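Long-range contact in hypothetical protein (Bacteroides caccae, PDB 4M8R), which is of unknown function but probably pairs an N-terminal immunoglobulin-like domain with a WD40-like beta-propeller domain: residues Q324-Y332 with G340-P348. Numbering follows the deposited sequence.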
# COMPACT_ATOMS: atom_id res chain seq x y z
N GLN A 324 16.53 1.96 0.62
CA GLN A 324 17.76 1.70 -0.12
C GLN A 324 18.60 2.96 -0.30
O GLN A 324 18.09 4.01 -0.67
CB GLN A 324 17.45 1.07 -1.48
CG GLN A 324 17.04 -0.40 -1.35
CD GLN A 324 16.12 -0.88 -2.45
OE1 GLN A 324 16.38 -1.89 -3.09
NE2 GLN A 324 15.01 -0.16 -2.65
N LYS A 325 19.90 2.85 -0.03
CA LYS A 325 20.77 4.03 -0.00
C LYS A 325 22.26 3.71 -0.06
O LYS A 325 22.70 2.60 0.23
CB LYS A 325 20.47 4.87 1.24
CG LYS A 325 20.35 4.07 2.51
CD LYS A 325 19.79 4.86 3.68
CE LYS A 325 19.22 3.90 4.72
NZ LYS A 325 19.73 4.17 6.08
N LYS A 326 23.02 4.72 -0.48
CA LYS A 326 24.48 4.70 -0.43
C LYS A 326 24.88 5.78 0.56
O LYS A 326 24.42 6.91 0.46
CB LYS A 326 25.07 4.99 -1.80
CG LYS A 326 24.78 3.91 -2.83
CD LYS A 326 24.89 4.44 -4.26
CE LYS A 326 24.42 3.42 -5.28
NZ LYS A 326 25.36 2.27 -5.42
N VAL A 327 25.73 5.43 1.52
CA VAL A 327 26.15 6.38 2.55
C VAL A 327 27.66 6.53 2.57
O VAL A 327 28.40 5.65 2.12
CB VAL A 327 25.67 5.97 3.95
CG1 VAL A 327 24.19 5.62 3.92
CG2 VAL A 327 26.48 4.81 4.51
N GLY A 328 28.11 7.65 3.12
CA GLY A 328 29.53 7.90 3.24
C GLY A 328 29.86 9.15 4.02
O GLY A 328 29.02 9.71 4.73
N TYR A 329 31.11 9.57 3.87
CA TYR A 329 31.66 10.72 4.57
C TYR A 329 32.19 11.74 3.56
O TYR A 329 32.89 11.38 2.61
CB TYR A 329 32.82 10.28 5.45
CG TYR A 329 32.44 9.60 6.75
CD1 TYR A 329 31.86 10.32 7.79
CD2 TYR A 329 32.72 8.25 6.97
CE1 TYR A 329 31.54 9.72 8.99
CE2 TYR A 329 32.41 7.64 8.17
CZ TYR A 329 31.82 8.38 9.18
OH TYR A 329 31.51 7.78 10.38
N MSE A 330 31.84 13.01 3.77
CA MSE A 330 32.50 14.12 3.08
C MSE A 330 33.72 14.41 3.90
O MSE A 330 33.61 14.71 5.09
CB MSE A 330 31.61 15.35 3.00
CG MSE A 330 32.17 16.44 2.07
SE MSE A 330 33.72 17.42 2.84
CE MSE A 330 32.97 18.04 4.55
N ILE A 331 34.91 14.33 3.29
CA ILE A 331 36.16 14.57 4.00
C ILE A 331 36.88 15.78 3.41
O ILE A 331 37.16 15.81 2.21
CB ILE A 331 37.07 13.32 3.93
CG1 ILE A 331 36.42 12.18 4.73
CG2 ILE A 331 38.46 13.62 4.48
CD1 ILE A 331 36.99 10.82 4.43
N TYR A 332 37.19 16.76 4.26
CA TYR A 332 37.80 18.01 3.82
C TYR A 332 39.17 18.24 4.44
O TYR A 332 39.34 18.11 5.65
CB TYR A 332 36.88 19.20 4.17
CG TYR A 332 37.54 20.55 4.00
CD1 TYR A 332 37.63 21.15 2.75
CD2 TYR A 332 38.07 21.23 5.09
CE1 TYR A 332 38.23 22.39 2.59
CE2 TYR A 332 38.68 22.47 4.94
CZ TYR A 332 38.76 23.04 3.69
OH TYR A 332 39.36 24.27 3.54
N GLY A 340 40.76 20.44 -0.29
CA GLY A 340 39.34 20.54 -0.64
C GLY A 340 38.47 19.43 -0.08
O GLY A 340 38.87 18.69 0.82
N SER A 341 37.27 19.31 -0.65
CA SER A 341 36.23 18.41 -0.15
C SER A 341 36.10 17.15 -1.01
O SER A 341 35.81 17.24 -2.20
CB SER A 341 34.89 19.16 -0.13
OG SER A 341 34.96 20.31 0.70
N SER A 342 36.29 15.99 -0.38
CA SER A 342 36.12 14.69 -1.06
C SER A 342 34.90 13.95 -0.53
O SER A 342 34.67 13.89 0.67
CB SER A 342 37.36 13.82 -0.84
OG SER A 342 38.46 14.33 -1.56
N PHE A 343 34.12 13.37 -1.45
CA PHE A 343 32.96 12.57 -1.08
C PHE A 343 33.26 11.10 -1.35
O PHE A 343 33.47 10.70 -2.50
CB PHE A 343 31.73 13.02 -1.88
CG PHE A 343 31.33 14.44 -1.63
CD1 PHE A 343 32.00 15.48 -2.25
CD2 PHE A 343 30.28 14.74 -0.77
CE1 PHE A 343 31.63 16.80 -2.02
CE2 PHE A 343 29.91 16.05 -0.53
CZ PHE A 343 30.58 17.08 -1.16
N ARG A 344 33.27 10.31 -0.28
CA ARG A 344 33.69 8.91 -0.35
C ARG A 344 32.67 8.01 0.35
O ARG A 344 32.31 8.24 1.51
CB ARG A 344 35.06 8.77 0.32
CG ARG A 344 36.14 9.58 -0.38
CD ARG A 344 37.43 9.66 0.42
NE ARG A 344 38.13 8.36 0.36
CZ ARG A 344 39.27 8.07 0.98
NH1 ARG A 344 39.87 8.97 1.75
NH2 ARG A 344 39.80 6.86 0.83
N LEU A 345 32.19 7.00 -0.37
CA LEU A 345 31.22 6.06 0.20
C LEU A 345 31.89 5.14 1.20
O LEU A 345 33.07 4.83 1.07
CB LEU A 345 30.56 5.21 -0.89
CG LEU A 345 29.70 5.93 -1.93
CD1 LEU A 345 29.03 4.90 -2.82
CD2 LEU A 345 28.66 6.82 -1.28
N LEU A 346 31.14 4.74 2.22
CA LEU A 346 31.56 3.70 3.14
C LEU A 346 30.85 2.42 2.73
O LEU A 346 29.62 2.33 2.82
CB LEU A 346 31.22 4.08 4.58
CG LEU A 346 31.76 3.15 5.67
CD1 LEU A 346 33.28 3.12 5.65
CD2 LEU A 346 31.25 3.57 7.03
N GLU A 347 31.63 1.44 2.26
CA GLU A 347 31.10 0.17 1.77
C GLU A 347 31.97 -0.98 2.27
O GLU A 347 33.13 -0.77 2.63
CB GLU A 347 31.05 0.17 0.24
CG GLU A 347 30.00 1.11 -0.35
CD GLU A 347 29.99 1.12 -1.88
OE1 GLU A 347 30.95 0.62 -2.50
OE2 GLU A 347 29.02 1.65 -2.45
N PRO A 348 31.42 -2.20 2.31
CA PRO A 348 32.21 -3.36 2.70
C PRO A 348 33.15 -3.80 1.58
O PRO A 348 32.78 -3.75 0.40
CB PRO A 348 31.16 -4.43 2.97
CG PRO A 348 29.99 -4.05 2.12
CD PRO A 348 30.00 -2.55 2.06
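One face of the F343 ring carries M330, whose CG lies 3.7 Å from the ring centroid in a CH-pi contact, displaced toward the rim; W405 and V369 also touch F343. With CG of M330 anti to its backbone N (chi1 -170°) and the chain bent beyond, the selenium of this selenomethionine stands above the same ring at a longer Met-aromatic distance and reaches S341 CB at 3.6 Å. The ring of Y332 meets S341 OG and the G340 carbonyl obliquely, its CD1 3.4 Å from G340 O, while S341 OG hydrogen-bonds to K367 O and V369 N. Replacing Y332 with alanine is likely to strip the cover from the G340 carbonyl and S341 OG. These four side chains share one face of the sheet, and Y329, I331, S342 and R344 the other, as in an antiparallel hairpin, here the inner strands of a four-stranded sheet consistent with a propeller blade. I331 N to S342 O and S342 N to I331 O both measure 2.7 Å, the latter nearly straight at 172°. On the face opposite F343, I331 CD1 rests against R344 CD, and R344 NE hydrogen-bonds to Q358 O. At G328 the strands approach to 3.9 Å between its CA and L345 CA, where a beta carbon would collide with R344 O.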